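Local coordinates for protein (R)-specific secondary-alkylsulfatase (Pseudomonas sp., PDB 4AXH) that hydrolyses (R)-secondary-alkyl sulfates enantioselectively with strict inversion of configuration, yielding (S)-alcohols and sulfate, as a zinc-dependent homodimer of the metallo-beta-lactamase superfamily, at residues 370-373 and 374-377; 378-381 and 382-386; 409-413 and 414-418. One frame throughout, in Å; residues are numbered along the deposited sequence.

Contact 1. Residues 370-373 and 374-377; sequences ADQR and DMYA
The charged pair of this helical stretch joins two neighbours in sequence, R373 and D374, whose side chains run alongside each other. R373 grips D374 side-on, with NE 2.8 Å and NH2 2.7 Å from the same oxygen, OD1. That oxygen lies close to the guanidinium plane, whereas both nitrogens come from one and the same face of the carboxylate, the two flat groups being turned 44° apart. R373 leaves the helix with CG opposite its backbone N (chi1 167°) and bends at chi3, which swings the guanidinium back over A370; CA of A370 covers one of its faces. The other oxygen of D374, OD2, pairs with R588 of the second subunit, whose guanidinium also meets D371 OD1.

Backbone hydrogen bonds are the alpha-helical i to i+4 set, from D374 N to A370 O through to A377 N on R373 O at 3.1 Å. Y376 N, bonded to Q372 O, also makes a weak second bond to R373 O.

A water bridges the side-chain ends of Q372 and Y376, hydrogen-bonded to OE1 of the amide and to the phenol OH. The amide and the ring lie side by side with planes 42° apart, and Y376 CE2 is 4.0 Å from Q372 OE1. The phenol oxygen also takes part in a hydrogen bond with the backbone N of H317, while its ring stacks on W333.

M375 lies alongside Q372, its terminal methyl CE 3.4 Å from Q372 OE1, a van der Waals contact.

D374 lies between R373 and R588 of the second subunit, and its negative charge probably offsets the closeness of their positive groups at the buried dimer interface. Y376, on the same helix, lies near the active site, its side chain about 5 Å from that of the sulfate-binding L319.

Contact 2. Residues 378-381 and 382-386; sequences FLNN and RALNL
From F378 to N385 the chain keeps alpha-helical i to i+4 bonding: R382 N lies 2.8 Å from F378 O, L384 N bonds N380 O and N385 N bonds N381 O. The bond from A383 N to L379 O is weak, at 3.4 Å. One turn apart, F378 and R382 run side by side. The aliphatic part of the arginine passes the ring obliquely, R382 CD 3.4 Å from F378 CE1, with the ring and guanidinium planes 26° apart. R382 bends at chi2 and chi3, carrying its guanidinium onward until L386 CG lies over one face. Farther round the helix, N380 and L384 are also aligned, N380 ND2 approaching L384 CD2 at 3.6 Å. The same amide nitrogen donates to N381 OD1 (3.3 Å, 157°), reaching it from above the carbonyl plane, and N380 OD1 bonds Y431 OH of helix 420-431. On the dimer side, N385 ND2 is hydrogen-bonded to I558 O of the second subunit. N380 thus has polar partners within its helix and on helix 420-431, and N385 has one across the subunit interface, while R382 combines an apolar stem against phenylalanine with a guanidinium only weakly paired, at long range, with D561 and D563 of the second subunit.

Contact 3. Residues 409-413 and 414-418; sequences RKWYL and RSYYG
The carbonyl oxygen of W411 gathers three atoms from 414-418: R414 N makes a weak hydrogen bond to it at 3.4 Å, R414 CG lies 3.2 Å away, and Y416 CE2 touches it as well. R414 has CG beside its backbone N (chi1 -50°) and bends again at chi2 and chi3, which curls its chain over this carbonyl and that of K410, K410 O lying 3.5 Å from R414 CD. Its guanidinium ends in salt bridges with E513 and D408. Residues 411-413 form a short 3-10 turn, and S415 is the centre of an inverse gamma turn with a weak bond from Y416 N to R414 O; the two bends belong to the loop between helices 393-400 and 420-431 that goes on to the sulfate-binding Y417. Y416 turns back on the tryptophan, the side chains crossing obliquely, with Y416 OH at the indole edge, 3.1 Å from W411 CE3. That hydroxyl is hydrogen-bonded to S104 OG, and the indole makes a cation-pi contact with R107, both on helix 103-111. R414 CB sits 3.5 Å above the Y416 ring, displaced toward its rim.

In the fold
Contacts 1 and 2 are consecutive turns of helix 362-388, fully buried and both facing the second subunit. Contact 3 is a partly buried loop that no other chain of the assembly touches. Contact 1 is the more ionic of the helical pair and also lies near the active site through Y376, whereas contact 2 relies on amides and apolar side chains, packing on helices 393-400 and 420-431 and on the second subunit. The loop joins the first turn directly: D371 OD2 forms a salt bridge with K410 NZ and a probable hydrogen bond with Y412 OH, while Q372 packs on L413. Contacts 2 and 3 do not touch, their nearest atoms being about 8 Å apart.

Contact 1. Residues 370-373 and 374-377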
ATOM      1  N   ALA A 370       1.242 -18.929 -18.685  1.00 28.16           N
ATOM      2  CA  ALA A 370       0.149 -19.363 -17.844  1.00 27.60           C
ATOM      3  C   ALA A 370       0.603 -19.606 -16.420  1.00 33.01           C
ATOM      4  O   ALA A 370      -0.133 -19.266 -15.501  1.00 34.87           O
ATOM      5  CB  ALA A 370      -0.475 -20.601 -18.424  1.00 29.12           C
ATOM      6  N   ASP A 371       1.827 -20.145 -16.212  1.00 29.48           N
ATOM      7  CA  ASP A 371       2.405 -20.384 -14.870  1.00 27.99           C
ATOM      8  C   ASP A 371       2.636 -19.040 -14.163  1.00 29.59           C
ATOM      9  O   ASP A 371       2.259 -18.900 -13.000  1.00 28.60           O
ATOM     10  CB  ASP A 371       3.722 -21.183 -14.962  1.00 28.78           C
ATOM     11  CG  ASP A 371       3.613 -22.664 -15.325  1.00 35.65           C
ATOM     12  OD1 ASP A 371       2.490 -23.167 -15.446  1.00 34.53           O
ATOM     13  OD2 ASP A 371       4.657 -23.317 -15.467  1.00 44.51           O
ATOM     14  N   GLN A 372       3.210 -18.047 -14.902  1.00 22.76           N
ATOM     15  CA  GLN A 372       3.493 -16.684 -14.435  1.00 21.47           C
ATOM     16  C   GLN A 372       2.197 -16.026 -13.991  1.00 24.92           C
ATOM     17  O   GLN A 372       2.090 -15.639 -12.832  1.00 25.48           O
ATOM     18  CB  GLN A 372       4.196 -15.856 -15.531  1.00 22.24           C
ATOM     19  CG  GLN A 372       5.654 -16.265 -15.845  1.00 28.65           C
ATOM     20  CD  GLN A 372       6.687 -15.922 -14.785  1.00 38.42           C
ATOM     21  OE1 GLN A 372       6.542 -14.972 -14.012  1.00 35.21           O
ATOM     22  NE2 GLN A 372       7.778 -16.675 -14.755  1.00 30.57           N
ATOM     23  N   ARG A 373       1.190 -15.994 -14.880  1.00 22.54           N
ATOM     24  CA  ARG A 373      -0.155 -15.478 -14.618  1.00 24.05           C
ATOM     25  C   ARG A 373      -0.704 -16.104 -13.350  1.00 30.86           C
ATOM     26  O   ARG A 373      -0.989 -15.384 -12.414  1.00 33.91           O
ATOM     27  CB  ARG A 373      -1.102 -15.780 -15.808  1.00 24.52           C
ATOM     28  CG  ARG A 373      -2.575 -15.549 -15.468  1.00 27.63           C
ATOM     29  CD  ARG A 373      -3.508 -16.384 -16.302  1.00 26.09           C
ATOM     30  NE  ARG A 373      -3.474 -17.799 -15.948  1.00 28.34           N
ATOM     31  CZ  ARG A 373      -3.736 -18.783 -16.798  1.00 37.93           C
ATOM     32  NH1 ARG A 373      -4.062 -18.516 -18.047  1.00 24.54           N
ATOM     33  NH2 ARG A 373      -3.666 -20.045 -16.402  1.00 40.93           N
ATOM     34  N   ASP A 374      -0.778 -17.435 -13.301  1.00 28.29           N
ATOM     35  CA  ASP A 374      -1.240 -18.203 -12.151  1.00 28.08           C
ATOM     36  C   ASP A 374      -0.493 -17.872 -10.852  1.00 30.60           C
ATOM     37  O   ASP A 374      -1.136 -17.862  -9.813  1.00 31.78           O
ATOM     38  CB  ASP A 374      -1.147 -19.717 -12.428  1.00 29.13           C
ATOM     39  CG  ASP A 374      -2.152 -20.290 -13.406  1.00 33.15           C
ATOM     40  OD1 ASP A 374      -3.115 -19.571 -13.771  1.00 33.86           O
ATOM     41  OD2 ASP A 374      -1.989 -21.470 -13.795  1.00 33.99           O
ATOM     42  N   MET A 375       0.845 -17.622 -10.907  1.00 24.91           N
ATOM     43  CA  MET A 375       1.670 -17.300  -9.723  1.00 23.11           C
ATOM     44  C   MET A 375       1.234 -15.999  -9.069  1.00 28.72           C
ATOM     45  O   MET A 375       1.097 -15.951  -7.845  1.00 28.94           O
ATOM     46  CB  MET A 375       3.153 -17.303 -10.064  1.00 24.23           C
ATOM     47  CG  MET A 375       4.042 -16.822  -8.957  1.00 25.99           C
ATOM     48  SD  MET A 375       5.810 -16.725  -9.338  1.00 27.84           S
ATOM     49  CE  MET A 375       5.843 -15.832 -10.843  1.00 22.40           C
ATOM     50  N   TYR A 376       0.963 -14.970  -9.887  1.00 25.09           N
ATOM     51  CA  TYR A 376       0.519 -13.688  -9.379  1.00 25.29           C
ATOM     52  C   TYR A 376      -0.905 -13.704  -8.898  1.00 34.03           C
ATOM     53  O   TYR A 376      -1.167 -13.189  -7.802  1.00 36.25           O
ATOM     54  CB  TYR A 376       0.859 -12.527 -10.342  1.00 25.66           C
ATOM     55  CG  TYR A 376       2.357 -12.317 -10.462  1.00 26.38           C
ATOM     56  CD1 TYR A 376       3.106 -11.862  -9.377  1.00 27.23           C
ATOM     57  CD2 TYR A 376       3.039 -12.685 -11.616  1.00 27.63           C
ATOM     58  CE1 TYR A 376       4.491 -11.762  -9.447  1.00 27.32           C
ATOM     59  CE2 TYR A 376       4.422 -12.563 -11.705  1.00 29.01           C
ATOM     60  CZ  TYR A 376       5.145 -12.092 -10.618  1.00 34.44           C
ATOM     61  OH  TYR A 376       6.514 -11.942 -10.686  1.00 33.97           O
ATOM     62  N   ALA A 377      -1.822 -14.368  -9.647  1.00 29.71           N
ATOM     63  CA  ALA A 377      -3.226 -14.470  -9.232  1.00 28.16           C
ATOM     64  C   ALA A 377      -3.321 -15.247  -7.947  1.00 32.62           C
ATOM     65  O   ALA A 377      -4.113 -14.869  -7.080  1.00 35.25           O
ATOM     66  CB  ALA A 377      -4.074 -15.114 -10.308  1.00 28.34           C
TER
HETATM   67  O   HOH W   1       7.711 -13.489 -12.404  1.00 28.75           O

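Contact 2. Residues 378-381 and 382-386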
ATOM      1  N   PHE A 378      -2.449 -16.263  -7.761  1.00 24.93           N
ATOM      2  CA  PHE A 378      -2.415 -17.043  -6.528  1.00 23.53           C
ATOM      3  C   PHE A 378      -2.030 -16.147  -5.338  1.00 30.33           C
ATOM      4  O   PHE A 378      -2.639 -16.224  -4.266  1.00 32.07           O
ATOM      5  CB  PHE A 378      -1.457 -18.242  -6.633  1.00 23.99           C
ATOM      6  CG  PHE A 378      -1.127 -18.905  -5.326  1.00 24.35           C
ATOM      7  CD1 PHE A 378      -2.059 -19.718  -4.686  1.00 25.68           C
ATOM      8  CD2 PHE A 378       0.105 -18.689  -4.705  1.00 25.78           C
ATOM      9  CE1 PHE A 378      -1.756 -20.342  -3.460  1.00 24.85           C
ATOM     10  CE2 PHE A 378       0.397 -19.280  -3.462  1.00 27.64           C
ATOM     11  CZ  PHE A 378      -0.543 -20.105  -2.847  1.00 24.79           C
ATOM     12  N   LEU A 379      -1.016 -15.319  -5.522  1.00 25.88           N
ATOM     13  CA  LEU A 379      -0.558 -14.451  -4.455  1.00 25.86           C
ATOM     14  C   LEU A 379      -1.684 -13.578  -3.962  1.00 29.43           C
ATOM     15  O   LEU A 379      -1.986 -13.615  -2.777  1.00 28.04           O
ATOM     16  CB  LEU A 379       0.684 -13.640  -4.865  1.00 25.43           C
ATOM     17  CG  LEU A 379       1.981 -14.415  -4.899  1.00 29.74           C
ATOM     18  CD1 LEU A 379       3.048 -13.623  -5.653  1.00 30.99           C
ATOM     19  CD2 LEU A 379       2.446 -14.782  -3.497  1.00 28.93           C
ATOM     20  N   ASN A 380      -2.376 -12.918  -4.887  1.00 27.95           N
ATOM     21  CA  ASN A 380      -3.512 -12.065  -4.591  1.00 29.35           C
ATOM     22  C   ASN A 380      -4.684 -12.871  -3.980  1.00 37.13           C
ATOM     23  O   ASN A 380      -5.088 -12.608  -2.846  1.00 38.92           O
ATOM     24  CB  ASN A 380      -3.951 -11.350  -5.872  1.00 29.44           C
ATOM     25  CG  ASN A 380      -5.017 -10.329  -5.638  1.00 55.79           C
ATOM     26  OD1 ASN A 380      -4.737  -9.187  -5.252  1.00 48.49           O
ATOM     27  ND2 ASN A 380      -6.269 -10.721  -5.854  1.00 51.63           N
ATOM     28  N   ASN A 381      -5.183 -13.875  -4.721  1.00 33.18           N
ATOM     29  CA  ASN A 381      -6.339 -14.674  -4.345  1.00 32.11           C
ATOM     30  C   ASN A 381      -6.190 -15.528  -3.110  1.00 38.35           C
ATOM     31  O   ASN A 381      -7.138 -15.595  -2.339  1.00 40.02           O
ATOM     32  CB  ASN A 381      -6.870 -15.480  -5.520  1.00 26.94           C
ATOM     33  CG  ASN A 381      -7.257 -14.683  -6.739  1.00 39.92           C
ATOM     34  OD1 ASN A 381      -7.711 -13.522  -6.666  1.00 39.39           O
ATOM     35  ND2 ASN A 381      -7.112 -15.311  -7.901  1.00 26.11           N
ATOM     36  N   ARG A 382      -5.037 -16.205  -2.906  1.00 34.88           N
ATOM     37  CA  ARG A 382      -4.867 -17.059  -1.720  1.00 34.23           C
ATOM     38  C   ARG A 382      -4.788 -16.202  -0.459  1.00 40.24           C
ATOM     39  O   ARG A 382      -5.419 -16.548   0.545  1.00 42.40           O
ATOM     40  CB  ARG A 382      -3.661 -17.987  -1.845  1.00 30.08           C
ATOM     41  CG  ARG A 382      -3.302 -18.805  -0.581  1.00 42.85           C
ATOM     42  CD  ARG A 382      -3.686 -20.278  -0.652  1.00 40.49           C
ATOM     43  NE  ARG A 382      -5.082 -20.493  -0.299  1.00 35.34           N
ATOM     44  CZ  ARG A 382      -5.480 -21.252   0.709  1.00 49.31           C
ATOM     45  NH1 ARG A 382      -4.594 -21.892   1.451  1.00 21.63           N
ATOM     46  NH2 ARG A 382      -6.772 -21.384   0.979  1.00 54.72           N
ATOM     47  N   ALA A 383      -4.038 -15.089  -0.522  1.00 33.90           N
ATOM     48  CA  ALA A 383      -3.900 -14.168   0.583  1.00 33.23           C
ATOM     49  C   ALA A 383      -5.281 -13.629   0.968  1.00 37.61           C
ATOM     50  O   ALA A 383      -5.659 -13.773   2.135  1.00 36.36           O
ATOM     51  CB  ALA A 383      -2.931 -13.033   0.223  1.00 33.25           C
ATOM     52  N   LEU A 384      -6.061 -13.102  -0.019  1.00 33.62           N
ATOM     53  CA  LEU A 384      -7.418 -12.578   0.199  1.00 34.41           C
ATOM     54  C   LEU A 384      -8.329 -13.662   0.803  1.00 42.74           C
ATOM     55  O   LEU A 384      -9.140 -13.380   1.688  1.00 41.68           O
ATOM     56  CB  LEU A 384      -7.997 -12.090  -1.128  1.00 34.82           C
ATOM     57  CG  LEU A 384      -8.304 -10.587  -1.331  1.00 39.62           C
ATOM     58  CD1 LEU A 384      -7.729  -9.707  -0.228  1.00 38.67           C
ATOM     59  CD2 LEU A 384      -7.879 -10.122  -2.725  1.00 39.93           C
ATOM     60  N   ASN A 385      -8.142 -14.920   0.369  1.00 42.15           N
ATOM     61  CA  ASN A 385      -8.868 -16.074   0.902  1.00 41.66           C
ATOM     62  C   ASN A 385      -8.560 -16.218   2.401  1.00 44.55           C
ATOM     63  O   ASN A 385      -9.473 -16.147   3.218  1.00 45.80           O
ATOM     64  CB  ASN A 385      -8.511 -17.355   0.126  1.00 37.88           C
ATOM     65  CG  ASN A 385      -9.266 -18.581   0.581  1.00 49.24           C
ATOM     66  OD1 ASN A 385      -8.814 -19.330   1.458  1.00 38.40           O
ATOM     67  ND2 ASN A 385     -10.435 -18.809   0.002  1.00 37.72           N
ATOM     68  N   LEU A 386      -7.274 -16.366   2.753  1.00 38.95           N
ATOM     69  CA  LEU A 386      -6.819 -16.540   4.128  1.00 36.39           C
ATOM     70  C   LEU A 386      -7.099 -15.323   5.033  1.00 45.50           C
ATOM     71  O   LEU A 386      -7.368 -15.522   6.219  1.00 48.12           O
ATOM     72  CB  LEU A 386      -5.356 -16.975   4.174  1.00 34.37           C
ATOM     73  CG  LEU A 386      -5.027 -18.352   3.593  1.00 36.68           C
ATOM     74  CD1 LEU A 386      -3.505 -18.599   3.604  1.00 36.43           C
ATOM     75  CD2 LEU A 386      -5.687 -19.493   4.398  1.00 35.75           C
TER

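Contact 3. Residues 409-413 and 414-418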
ATOM      1  N   ARG A 409       7.169 -27.093  -8.902  1.00 34.63           N
ATOM      2  CA  ARG A 409       8.224 -27.799  -9.652  1.00 33.47           C
ATOM      3  C   ARG A 409       8.911 -26.980 -10.769  1.00 34.91           C
ATOM      4  O   ARG A 409       9.838 -27.476 -11.361  1.00 33.47           O
ATOM      5  CB  ARG A 409       7.787 -29.208 -10.088  1.00 35.35           C
ATOM      6  CG  ARG A 409       6.618 -29.232 -11.031  1.00 42.74           C
ATOM      7  CD  ARG A 409       6.384 -30.614 -11.581  1.00 39.12           C
ATOM      8  NE  ARG A 409       5.554 -30.613 -12.792  1.00 39.09           N
ATOM      9  CZ  ARG A 409       5.988 -30.261 -14.004  1.00 44.68           C
ATOM     10  NH1 ARG A 409       7.226 -29.812 -14.170  1.00 41.53           N
ATOM     11  NH2 ARG A 409       5.178 -30.325 -15.050  1.00 21.32           N
ATOM     12  N   LYS A 410       8.486 -25.723 -11.022  1.00 33.04           N
ATOM     13  CA  LYS A 410       9.087 -24.852 -12.043  1.00 32.62           C
ATOM     14  C   LYS A 410      10.249 -23.994 -11.504  1.00 37.69           C
ATOM     15  O   LYS A 410      10.094 -23.293 -10.494  1.00 40.05           O
ATOM     16  CB  LYS A 410       8.026 -23.950 -12.705  1.00 33.14           C
ATOM     17  CG  LYS A 410       6.773 -24.682 -13.205  1.00 24.38           C
ATOM     18  CD  LYS A 410       7.067 -25.890 -14.136  1.00 24.47           C
ATOM     19  CE  LYS A 410       5.821 -26.654 -14.478  1.00 34.74           C
ATOM     20  NZ  LYS A 410       5.064 -26.025 -15.582  1.00 44.96           N
ATOM     21  N   TRP A 411      11.420 -24.061 -12.179  1.00 29.97           N
ATOM     22  CA  TRP A 411      12.625 -23.318 -11.802  1.00 27.72           C
ATOM     23  C   TRP A 411      12.382 -21.796 -11.901  1.00 31.95           C
ATOM     24  O   TRP A 411      12.838 -21.026 -11.069  1.00 33.41           O
ATOM     25  CB  TRP A 411      13.814 -23.702 -12.727  1.00 25.00           C
ATOM     26  CG  TRP A 411      14.573 -24.960 -12.393  1.00 24.38           C
ATOM     27  CD1 TRP A 411      14.785 -26.039 -13.214  1.00 27.04           C
ATOM     28  CD2 TRP A 411      15.300 -25.226 -11.184  1.00 23.12           C
ATOM     29  NE1 TRP A 411      15.575 -26.970 -12.575  1.00 25.24           N
ATOM     30  CE2 TRP A 411      15.870 -26.514 -11.314  1.00 25.49           C
ATOM     31  CE3 TRP A 411      15.484 -24.519  -9.979  1.00 24.06           C
ATOM     32  CZ2 TRP A 411      16.636 -27.089 -10.310  1.00 24.52           C
ATOM     33  CZ3 TRP A 411      16.231 -25.100  -8.974  1.00 25.29           C
ATOM     34  CH2 TRP A 411      16.802 -26.373  -9.147  1.00 26.00           C
ATOM     35  N   TYR A 412      11.663 -21.376 -12.928  1.00 26.19           N
ATOM     36  CA  TYR A 412      11.368 -19.991 -13.235  1.00 23.39           C
ATOM     37  C   TYR A 412      10.297 -19.318 -12.355  1.00 28.77           C
ATOM     38  O   TYR A 412       9.951 -18.147 -12.577  1.00 30.88           O
ATOM     39  CB  TYR A 412      11.024 -19.886 -14.727  1.00 23.38           C
ATOM     40  CG  TYR A 412       9.879 -20.759 -15.214  1.00 22.09           C
ATOM     41  CD1 TYR A 412       8.565 -20.319 -15.147  1.00 23.43           C
ATOM     42  CD2 TYR A 412      10.122 -21.972 -15.823  1.00 22.06           C
ATOM     43  CE1 TYR A 412       7.521 -21.086 -15.645  1.00 21.82           C
ATOM     44  CE2 TYR A 412       9.089 -22.744 -16.335  1.00 22.38           C
ATOM     45  CZ  TYR A 412       7.792 -22.295 -16.250  1.00 25.73           C
ATOM     46  OH  TYR A 412       6.793 -23.088 -16.749  1.00 25.30           O
ATOM     47  N   LEU A 413       9.770 -20.043 -11.361  1.00 23.21           N
ATOM     48  CA  LEU A 413       8.745 -19.564 -10.426  1.00 20.85           C
ATOM     49  C   LEU A 413       9.259 -19.522  -9.000  1.00 26.04           C
ATOM     50  O   LEU A 413       8.528 -19.080  -8.116  1.00 29.23           O
ATOM     51  CB  LEU A 413       7.522 -20.489 -10.529  1.00 20.44           C
ATOM     52  CG  LEU A 413       6.299 -20.043 -11.338  1.00 23.55           C
ATOM     53  CD1 LEU A 413       6.639 -19.118 -12.532  1.00 23.57           C
ATOM     54  CD2 LEU A 413       5.549 -21.208 -11.767  1.00 18.66           C
ATOM     55  N   ARG A 414      10.523 -19.942  -8.766  1.00 21.12           N
ATOM     56  CA  ARG A 414      11.170 -19.948  -7.448  1.00 19.62           C
ATOM     57  C   ARG A 414      11.370 -18.538  -6.892  1.00 27.70           C
ATOM     58  O   ARG A 414      11.477 -17.541  -7.640  1.00 26.65           O
ATOM     59  CB  ARG A 414      12.530 -20.695  -7.476  1.00 18.26           C
ATOM     60  CG  ARG A 414      12.569 -22.115  -8.104  1.00 22.15           C
ATOM     61  CD  ARG A 414      11.694 -23.123  -7.398  1.00 24.62           C
ATOM     62  NE  ARG A 414      12.055 -23.206  -5.986  1.00 30.99           N
ATOM     63  CZ  ARG A 414      11.325 -23.787  -5.050  1.00 35.60           C
ATOM     64  NH1 ARG A 414      10.146 -24.326  -5.353  1.00 27.30           N
ATOM     65  NH2 ARG A 414      11.751 -23.813  -3.795  1.00 23.86           N
ATOM     66  N   SER A 415      11.483 -18.466  -5.556  1.00 28.65           N
ATOM     67  CA  SER A 415      11.675 -17.229  -4.794  1.00 28.22           C
ATOM     68  C   SER A 415      13.132 -16.711  -4.789  1.00 30.26           C
ATOM     69  O   SER A 415      13.756 -16.629  -3.742  1.00 30.17           O
ATOM     70  CB  SER A 415      11.136 -17.416  -3.388  1.00 31.12           C
ATOM     71  OG  SER A 415       9.754 -17.706  -3.485  1.00 44.89           O
ATOM     72  N   TYR A 416      13.658 -16.355  -5.955  1.00 25.51           N
ATOM     73  CA  TYR A 416      15.037 -15.873  -6.086  1.00 26.03           C
ATOM     74  C   TYR A 416      15.172 -14.367  -5.957  1.00 32.09           C
ATOM     75  O   TYR A 416      16.238 -13.903  -5.594  1.00 35.40           O
ATOM     76  CB  TYR A 416      15.620 -16.279  -7.440  1.00 27.47           C
ATOM     77  CG  TYR A 416      15.713 -17.771  -7.710  1.00 28.66           C
ATOM     78  CD1 TYR A 416      16.397 -18.615  -6.844  1.00 29.83           C
ATOM     79  CD2 TYR A 416      15.225 -18.314  -8.895  1.00 29.91           C
ATOM     80  CE1 TYR A 416      16.528 -19.980  -7.113  1.00 31.46           C
ATOM     81  CE2 TYR A 416      15.381 -19.673  -9.191  1.00 31.44           C
ATOM     82  CZ  TYR A 416      16.039 -20.502  -8.298  1.00 41.02           C
ATOM     83  OH  TYR A 416      16.195 -21.840  -8.578  1.00 42.90           O
ATOM     84  N   TYR A 417      14.142 -13.600  -6.326  1.00 27.40           N
ATOM     85  CA  TYR A 417      14.159 -12.142  -6.270  1.00 27.49           C
ATOM     86  C   TYR A 417      13.098 -11.734  -5.307  1.00 30.61           C
ATOM     87  O   TYR A 417      13.411 -11.319  -4.193  1.00 31.53           O
ATOM     88  CB  TYR A 417      13.896 -11.551  -7.668  1.00 29.68           C
ATOM     89  CG  TYR A 417      14.371 -10.127  -7.812  1.00 31.95           C
ATOM     90  CD1 TYR A 417      15.723  -9.833  -7.917  1.00 34.16           C
ATOM     91  CD2 TYR A 417      13.463  -9.071  -7.905  1.00 32.09           C
ATOM     92  CE1 TYR A 417      16.171  -8.521  -8.060  1.00 34.68           C
ATOM     93  CE2 TYR A 417      13.897  -7.760  -8.053  1.00 31.90           C
ATOM     94  CZ  TYR A 417      15.255  -7.483  -8.111  1.00 35.16           C
ATOM     95  OH  TYR A 417      15.713  -6.188  -8.240  1.00 27.18           O
ATOM     96  N   GLY A 418      11.847 -11.936  -5.693  1.00 25.89           N
ATOM     97  CA  GLY A 418      10.711 -11.738  -4.803  1.00 25.00           C
ATOM     98  C   GLY A 418      10.642 -12.910  -3.837  1.00 28.85           C
ATOM     99  O   GLY A 418      11.220 -13.979  -4.087  1.00 29.22           O
TER